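Local coordinates for protein pectate lyase (Paenibacillus sp. 0602, PDB 5GT5) that cleaves polygalacturonate and partly methylated pectins by beta-elimination in an endo mode, probably with calcium as cofactor, at residues L39-K50 against I94-I104; A116-I127 against D152-G161. The protein carries 1 engineered substitution. All coordinates share one frame; numbering follows the deposited sequence.

Contact 1 (L39-K50 against I94-I104); sequences LALALKKNSGVK and ITVDGFNGLTI
The ring of Phe99 turns its edge to oxygens: Leu43 O lies 3.4 Å from Phe99 CE1 near the ring plane, Ser47 OG is 3.5 Å from Phe99 CE2, and Val49 O stands farther round. The setting is the capped N-terminal end of the right-handed parallel beta-helix of polysaccharide lyase family 1, where helix 36-43 and its following turn close over a coil that bends at Gly101. With CG beside the backbone N (chi1 -68°), Leu43 sets its two methyls on different neighbours: CD1 reaches Val96 CG2 (4.0 Å), while the Leu43 and Leu102 side chains cross at about a right angle, Leu43 CD2 3.9 Å from Leu102 CD2, and Ile104 is met tip to tip. A water bridges the backbones, donating to Leu43 O and Thr95 O and accepting from Asp97 N. Ser47 OG, in an ST turn, donates to Ala42 O and accepts from Val49 N. Lys45 runs alongside Asp97, joined to its OD2 through another water; Arg121 makes the salt bridge there. Past the corner, Thr103 N donates to Lys50 O. Lys50, bent at chi2 (-77°), brings NZ to two successive carbonyls, 2.8 Å from Asn100 O and 3.2 Å from Gly101 O, the latter on a lone pair.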
# COMPACT_ATOMS: atom_id res chain seq x y z
N LEU A 39 6.11 -25.96 -6.09
CA LEU A 39 5.59 -24.62 -6.29
C LEU A 39 4.18 -24.49 -5.70
O LEU A 39 3.84 -23.48 -5.07
CB LEU A 39 5.55 -24.30 -7.78
CG LEU A 39 5.25 -22.82 -8.11
CD1 LEU A 39 6.31 -21.91 -7.54
CD2 LEU A 39 5.17 -22.63 -9.64
N ALA A 40 3.35 -25.50 -5.94
CA ALA A 40 2.00 -25.50 -5.42
C ALA A 40 1.97 -25.42 -3.90
O ALA A 40 1.16 -24.70 -3.31
CB ALA A 40 1.25 -26.70 -5.89
N LEU A 41 2.87 -26.15 -3.26
CA LEU A 41 2.93 -26.10 -1.80
C LEU A 41 3.42 -24.75 -1.31
O LEU A 41 2.86 -24.22 -0.34
CB LEU A 41 3.83 -27.20 -1.27
CG LEU A 41 3.27 -28.62 -1.43
CD1 LEU A 41 4.32 -29.67 -1.01
CD2 LEU A 41 1.99 -28.78 -0.62
N ALA A 42 4.42 -24.17 -1.98
CA ALA A 42 5.00 -22.90 -1.56
C ALA A 42 4.03 -21.72 -1.72
O ALA A 42 4.01 -20.83 -0.87
CB ALA A 42 6.25 -22.63 -2.35
N LEU A 43 3.25 -21.73 -2.81
CA LEU A 43 2.40 -20.59 -3.16
C LEU A 43 0.94 -20.75 -2.75
O LEU A 43 0.10 -19.93 -3.10
CB LEU A 43 2.52 -20.25 -4.65
CG LEU A 43 3.89 -19.70 -5.04
CD1 LEU A 43 3.83 -19.43 -6.56
CD2 LEU A 43 4.28 -18.42 -4.26
N LYS A 44 0.64 -21.81 -2.00
CA LYS A 44 -0.71 -22.02 -1.45
C LYS A 44 -1.08 -20.85 -0.56
O LYS A 44 -0.23 -20.38 0.21
CB LYS A 44 -0.77 -23.33 -0.64
CG LYS A 44 -2.19 -23.73 -0.24
CD LYS A 44 -2.18 -25.09 0.46
CE LYS A 44 -3.59 -25.50 0.89
NZ LYS A 44 -4.47 -25.72 -0.26
N LYS A 45 -2.30 -20.35 -0.69
CA LYS A 45 -2.74 -19.23 0.15
C LYS A 45 -2.47 -19.52 1.63
O LYS A 45 -2.71 -20.63 2.12
CB LYS A 45 -4.24 -18.96 -0.09
CG LYS A 45 -4.80 -17.78 0.68
CD LYS A 45 -6.29 -17.63 0.34
CE LYS A 45 -6.96 -16.58 1.24
NZ LYS A 45 -8.44 -16.57 1.07
N ASN A 46 -1.90 -18.51 2.30
CA ASN A 46 -1.56 -18.59 3.72
C ASN A 46 -0.46 -19.56 4.07
O ASN A 46 -0.33 -19.97 5.23
CB ASN A 46 -2.80 -18.74 4.60
CG ASN A 46 -3.65 -17.50 4.59
OD1 ASN A 46 -3.12 -16.40 4.61
ND2 ASN A 46 -4.97 -17.66 4.59
N SER A 47 0.37 -19.89 3.09
CA SER A 47 1.50 -20.76 3.37
C SER A 47 2.52 -20.07 4.28
O SER A 47 3.33 -20.76 4.95
CB SER A 47 2.20 -21.16 2.07
OG SER A 47 2.94 -20.06 1.55
N GLY A 48 2.53 -18.74 4.25
CA GLY A 48 3.50 -17.96 5.02
C GLY A 48 4.90 -17.90 4.44
O GLY A 48 5.84 -17.32 5.03
N VAL A 49 5.07 -18.50 3.26
CA VAL A 49 6.39 -18.55 2.64
C VAL A 49 6.80 -17.15 2.23
O VAL A 49 5.96 -16.39 1.71
CB VAL A 49 6.37 -19.52 1.46
CG1 VAL A 49 7.62 -19.38 0.59
CG2 VAL A 49 6.24 -20.93 1.96
N LYS A 50 8.06 -16.79 2.48
CA LYS A 50 8.61 -15.47 2.18
C LYS A 50 9.46 -15.44 0.93
O LYS A 50 9.40 -14.44 0.20
CB LYS A 50 9.45 -15.01 3.38
CG LYS A 50 8.65 -14.80 4.66
CD LYS A 50 7.91 -13.46 4.49
CE LYS A 50 6.63 -13.35 5.23
NZ LYS A 50 6.04 -11.99 4.89
N ILE A 94 -1.86 -20.07 -12.25
CA ILE A 94 -1.36 -20.16 -10.87
C ILE A 94 -1.68 -18.86 -10.18
O ILE A 94 -1.23 -17.79 -10.60
CB ILE A 94 0.15 -20.40 -10.86
CG1 ILE A 94 0.50 -21.68 -11.65
CG2 ILE A 94 0.61 -20.48 -9.43
CD1 ILE A 94 1.95 -21.80 -12.04
N THR A 95 -2.52 -18.94 -9.14
CA THR A 95 -3.00 -17.74 -8.46
C THR A 95 -2.33 -17.56 -7.11
O THR A 95 -2.57 -18.35 -6.18
CB THR A 95 -4.53 -17.76 -8.28
OG1 THR A 95 -5.14 -17.83 -9.57
CG2 THR A 95 -5.00 -16.47 -7.61
N VAL A 96 -1.53 -16.49 -7.00
CA VAL A 96 -0.87 -16.09 -5.78
C VAL A 96 -1.82 -15.13 -5.09
O VAL A 96 -2.01 -14.00 -5.57
CB VAL A 96 0.44 -15.36 -6.13
CG1 VAL A 96 1.15 -14.82 -4.91
CG2 VAL A 96 1.39 -16.31 -6.89
N ASP A 97 -2.41 -15.58 -3.98
CA ASP A 97 -3.55 -14.90 -3.37
C ASP A 97 -3.27 -14.59 -1.90
O ASP A 97 -2.90 -15.47 -1.13
CB ASP A 97 -4.79 -15.81 -3.46
CG ASP A 97 -6.10 -15.12 -3.08
OD1 ASP A 97 -6.10 -13.96 -2.62
OD2 ASP A 97 -7.15 -15.76 -3.24
N GLY A 98 -3.38 -13.33 -1.53
CA GLY A 98 -3.33 -12.99 -0.12
C GLY A 98 -1.95 -12.97 0.50
O GLY A 98 -1.83 -13.05 1.73
N PHE A 99 -0.89 -12.86 -0.30
CA PHE A 99 0.47 -12.79 0.23
C PHE A 99 0.85 -11.38 0.65
O PHE A 99 0.40 -10.41 0.04
CB PHE A 99 1.47 -13.36 -0.80
CG PHE A 99 1.52 -14.86 -0.78
CD1 PHE A 99 0.56 -15.60 -1.47
CD2 PHE A 99 2.47 -15.54 -0.01
CE1 PHE A 99 0.56 -17.02 -1.39
CE2 PHE A 99 2.47 -16.95 0.07
CZ PHE A 99 1.52 -17.68 -0.66
N ASN A 100 1.61 -11.27 1.74
CA ASN A 100 2.21 -10.00 2.13
C ASN A 100 3.69 -10.16 2.36
O ASN A 100 4.13 -10.70 3.38
CB ASN A 100 1.60 -9.40 3.38
CG ASN A 100 2.24 -8.05 3.72
OD1 ASN A 100 2.59 -7.28 2.84
ND2 ASN A 100 2.50 -7.85 5.00
N GLY A 101 4.47 -9.73 1.39
CA GLY A 101 5.91 -9.79 1.51
C GLY A 101 6.40 -11.12 0.99
O GLY A 101 6.61 -12.06 1.76
N LEU A 102 6.62 -11.20 -0.31
CA LEU A 102 6.99 -12.44 -0.96
C LEU A 102 7.97 -12.13 -2.07
O LEU A 102 7.74 -11.21 -2.85
CB LEU A 102 5.73 -13.10 -1.54
CG LEU A 102 5.95 -14.30 -2.47
CD1 LEU A 102 6.51 -15.52 -1.74
CD2 LEU A 102 4.64 -14.65 -3.19
N THR A 103 9.06 -12.89 -2.16
CA THR A 103 9.99 -12.82 -3.28
C THR A 103 10.05 -14.15 -4.00
O THR A 103 10.30 -15.21 -3.38
CB THR A 103 11.39 -12.43 -2.81
OG1 THR A 103 11.31 -11.14 -2.19
CG2 THR A 103 12.40 -12.36 -3.99
N ILE A 104 9.88 -14.09 -5.32
CA ILE A 104 10.03 -15.27 -6.18
C ILE A 104 11.16 -14.99 -7.15
O ILE A 104 11.14 -13.97 -7.83
CB ILE A 104 8.70 -15.59 -6.96
CG1 ILE A 104 7.49 -15.62 -6.01
CG2 ILE A 104 8.86 -16.85 -7.79
CD1 ILE A 104 6.12 -15.71 -6.74
O HOH W 1 -2.20 -18.42 -3.45
O HOH W 2 -9.30 -16.12 -1.84
O HOH W 3 -1.00 -15.93 1.38
O HOH W 4 -3.72 -13.90 3.59
O HOH W 5 4.89 -13.98 2.26

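Contact 2 (A116-I127 against D152-G161); sequences AISVKRSSNVII and DYITLEESSG
Val119 and Leu156 lie side by side on the interior face of two neighbouring parallel beta-helix coils, Val119 CB 3.8 Å from Leu156 CD2. Ile117 packs beside Ile154 on the same face, and Ile127, from the strand beyond the corner, adds its CD1 to Ile154 CD1. Around this core the strands are in parallel register, Val119 N donating to Thr155 O (2.8 Å) and Glu157 N to Val119 O almost straight along the carbonyl. At the bend Arg121 and Glu158 both adopt left-handed backbone angles, one above the other. Ser159 OG, beside its own backbone N (chi1 -68°), accepts from Ser122 N (3.1 Å) and donates to Glu157 O from above the carbonyl plane; Arg121 N is the second donor to that oxygen. Outermost, Arg121 CG packs on Glu158 CG (3.5 Å) with guanidinium and carboxylate planes 11° apart. Arg121 NH1 is 3.5 Å from Glu158 OE2, which lies well out of the guanidinium plane, so charge alone attracts them, the main partner of Arg121 being Asp97. At the other end Asp152, its OD1 held by Gly175 N, gathers with Asp174 and Asp178, a cluster whose negative charges would probably repel unless a cation joined them, consistent with a calcium site.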
# COMPACT_ATOMS: atom_id res chain seq x y z
N ALA A 116 0.06 -19.27 -16.78
CA ALA A 116 -0.17 -17.87 -16.42
C ALA A 116 -0.07 -17.71 -14.91
O ALA A 116 -0.48 -18.61 -14.16
CB ALA A 116 -1.59 -17.46 -16.84
N ILE A 117 0.45 -16.57 -14.46
CA ILE A 117 0.49 -16.22 -13.03
C ILE A 117 -0.47 -15.07 -12.78
O ILE A 117 -0.44 -14.06 -13.49
CB ILE A 117 1.89 -15.84 -12.57
CG1 ILE A 117 2.80 -17.08 -12.67
CG2 ILE A 117 1.84 -15.30 -11.08
CD1 ILE A 117 4.22 -16.81 -12.30
N SER A 118 -1.33 -15.24 -11.78
CA SER A 118 -2.25 -14.19 -11.35
C SER A 118 -1.90 -13.84 -9.92
O SER A 118 -1.85 -14.72 -9.06
CB SER A 118 -3.68 -14.70 -11.45
OG SER A 118 -4.62 -13.79 -10.88
N VAL A 119 -1.58 -12.58 -9.68
CA VAL A 119 -1.34 -12.09 -8.33
C VAL A 119 -2.56 -11.33 -7.89
O VAL A 119 -2.96 -10.35 -8.52
CB VAL A 119 -0.11 -11.19 -8.26
CG1 VAL A 119 0.10 -10.66 -6.82
CG2 VAL A 119 1.16 -11.93 -8.76
N LYS A 120 -3.23 -11.81 -6.84
CA LYS A 120 -4.47 -11.18 -6.38
C LYS A 120 -4.37 -10.87 -4.91
O LYS A 120 -3.84 -11.66 -4.15
CB LYS A 120 -5.68 -12.13 -6.53
CG LYS A 120 -6.02 -12.45 -7.97
CD LYS A 120 -7.23 -13.37 -8.06
CE LYS A 120 -7.63 -13.64 -9.52
NZ LYS A 120 -8.85 -14.51 -9.56
N ARG A 121 -4.89 -9.71 -4.55
CA ARG A 121 -5.07 -9.37 -3.12
C ARG A 121 -3.76 -9.54 -2.35
O ARG A 121 -3.75 -10.03 -1.21
CB ARG A 121 -6.20 -10.20 -2.51
CG ARG A 121 -7.58 -9.89 -3.06
CD ARG A 121 -8.62 -10.91 -2.58
NE ARG A 121 -8.46 -12.24 -3.18
CZ ARG A 121 -9.11 -12.67 -4.26
NH1 ARG A 121 -9.95 -11.87 -4.91
NH2 ARG A 121 -8.90 -13.91 -4.70
N SER A 122 -2.64 -9.16 -2.97
CA SER A 122 -1.32 -9.34 -2.36
C SER A 122 -0.59 -8.01 -2.25
O SER A 122 -0.90 -7.02 -2.94
CB SER A 122 -0.51 -10.33 -3.19
OG SER A 122 -1.08 -11.64 -3.11
N SER A 123 0.41 -7.97 -1.38
CA SER A 123 1.21 -6.77 -1.21
C SER A 123 2.67 -7.14 -1.09
O SER A 123 3.03 -8.22 -0.59
CB SER A 123 0.77 -5.99 0.02
OG SER A 123 0.78 -6.85 1.15
N ASN A 124 3.51 -6.22 -1.56
CA ASN A 124 4.95 -6.32 -1.46
C ASN A 124 5.48 -7.64 -2.04
O ASN A 124 6.07 -8.49 -1.35
CB ASN A 124 5.37 -6.10 -0.01
CG ASN A 124 5.06 -4.70 0.43
OD1 ASN A 124 5.27 -3.76 -0.32
ND2 ASN A 124 4.44 -4.58 1.59
N VAL A 125 5.25 -7.80 -3.33
CA VAL A 125 5.67 -8.97 -4.09
C VAL A 125 6.83 -8.59 -4.99
O VAL A 125 6.74 -7.56 -5.69
CB VAL A 125 4.50 -9.54 -4.92
CG1 VAL A 125 4.99 -10.70 -5.83
CG2 VAL A 125 3.34 -9.99 -3.99
N ILE A 126 7.89 -9.39 -4.99
CA ILE A 126 9.05 -9.19 -5.86
C ILE A 126 9.20 -10.45 -6.71
O ILE A 126 9.17 -11.58 -6.17
CB ILE A 126 10.33 -8.92 -5.04
CG1 ILE A 126 10.19 -7.61 -4.25
CG2 ILE A 126 11.57 -8.98 -5.94
CD1 ILE A 126 11.44 -7.26 -3.44
N ILE A 127 9.33 -10.27 -8.02
CA ILE A 127 9.52 -11.37 -8.98
C ILE A 127 10.75 -11.03 -9.82
O ILE A 127 10.75 -10.02 -10.55
CB ILE A 127 8.30 -11.56 -9.87
CG1 ILE A 127 7.08 -11.89 -9.01
CG2 ILE A 127 8.59 -12.64 -10.93
CD1 ILE A 127 5.74 -11.81 -9.76
N ASP A 152 -2.20 -14.73 -20.13
CA ASP A 152 -1.27 -13.62 -19.92
C ASP A 152 -0.16 -14.13 -19.03
O ASP A 152 -0.43 -14.96 -18.16
CB ASP A 152 -1.98 -12.46 -19.20
CG ASP A 152 -3.36 -12.20 -19.76
OD1 ASP A 152 -3.46 -11.51 -20.77
OD2 ASP A 152 -4.36 -12.69 -19.18
N TYR A 153 1.08 -13.69 -19.19
CA TYR A 153 2.11 -14.23 -18.31
C TYR A 153 1.90 -13.82 -16.85
O TYR A 153 1.99 -14.64 -15.96
CB TYR A 153 3.51 -13.82 -18.76
CG TYR A 153 4.02 -14.58 -19.94
CD1 TYR A 153 4.24 -15.96 -19.85
CD2 TYR A 153 4.34 -13.93 -21.12
CE1 TYR A 153 4.73 -16.66 -20.94
CE2 TYR A 153 4.84 -14.63 -22.21
CZ TYR A 153 5.04 -15.98 -22.09
OH TYR A 153 5.52 -16.67 -23.19
N ILE A 154 1.68 -12.53 -16.61
CA ILE A 154 1.45 -12.06 -15.23
C ILE A 154 0.31 -11.06 -15.26
O ILE A 154 0.30 -10.13 -16.09
CB ILE A 154 2.69 -11.37 -14.64
CG1 ILE A 154 3.87 -12.35 -14.60
CG2 ILE A 154 2.39 -10.84 -13.23
CD1 ILE A 154 5.18 -11.70 -14.11
N THR A 155 -0.67 -11.26 -14.37
CA THR A 155 -1.78 -10.31 -14.16
C THR A 155 -1.74 -9.94 -12.71
O THR A 155 -1.64 -10.82 -11.82
CB THR A 155 -3.13 -10.92 -14.50
OG1 THR A 155 -3.10 -11.34 -15.88
CG2 THR A 155 -4.23 -9.91 -14.39
N LEU A 156 -1.80 -8.65 -12.44
CA LEU A 156 -1.85 -8.15 -11.08
C LEU A 156 -3.25 -7.59 -10.83
O LEU A 156 -3.74 -6.76 -11.59
CB LEU A 156 -0.81 -7.05 -10.89
CG LEU A 156 0.59 -7.37 -11.43
CD1 LEU A 156 1.47 -6.15 -11.26
CD2 LEU A 156 1.19 -8.56 -10.70
N GLU A 157 -3.89 -8.02 -9.74
CA GLU A 157 -5.25 -7.56 -9.43
C GLU A 157 -5.39 -7.19 -7.98
O GLU A 157 -4.98 -7.96 -7.10
CB GLU A 157 -6.31 -8.62 -9.75
CG GLU A 157 -6.42 -8.93 -11.25
CD GLU A 157 -7.46 -9.98 -11.57
OE1 GLU A 157 -8.29 -10.28 -10.69
OE2 GLU A 157 -7.46 -10.51 -12.71
N GLU A 158 -5.99 -6.02 -7.74
CA GLU A 158 -6.22 -5.50 -6.37
C GLU A 158 -5.06 -5.73 -5.42
O GLU A 158 -5.23 -6.14 -4.26
CB GLU A 158 -7.54 -6.01 -5.77
CG GLU A 158 -7.65 -7.45 -5.51
CD GLU A 158 -8.34 -8.18 -6.63
OE1 GLU A 158 -9.06 -7.53 -7.41
OE2 GLU A 158 -8.19 -9.42 -6.69
N SER A 159 -3.86 -5.44 -5.93
CA SER A 159 -2.60 -5.63 -5.21
C SER A 159 -1.88 -4.29 -5.02
O SER A 159 -2.28 -3.25 -5.59
CB SER A 159 -1.73 -6.65 -5.94
OG SER A 159 -2.33 -7.96 -5.85
N SER A 160 -0.84 -4.29 -4.20
CA SER A 160 -0.12 -3.07 -3.83
C SER A 160 1.33 -3.38 -3.61
O SER A 160 1.65 -4.16 -2.70
CB SER A 160 -0.72 -2.51 -2.53
OG SER A 160 -0.07 -1.30 -2.13
N GLY A 161 2.22 -2.77 -4.41
CA GLY A 161 3.65 -3.00 -4.26
C GLY A 161 4.10 -4.27 -4.94
O GLY A 161 4.10 -5.34 -4.35
O HOH W 6 -1.81 -13.98 -15.81
O HOH W 7 -5.96 -12.55 -13.00

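In the fold
Along the chain contact 1 closes before contact 2 opens, and their centres lie 11 Å apart on one side of the molecule, about 22 and 13 Å from its centre. They belong to successive coils of the beta-helix: strands 92-97, 115-120 and 154-157 stack in parallel on one face, and 102-106, 125-128 and 160-165 on another. Segments 94-104 and 116-127 adjoin directly through Val96 N and Ser118 O, and at the corner through Asn100 OD1 and Ser123 OG. The rise thus runs from the helix-capped end toward the probable calcium site at Asp152. Both contacts also touch the second subunit, whose Ala259 packs on Asn100 and Ser123.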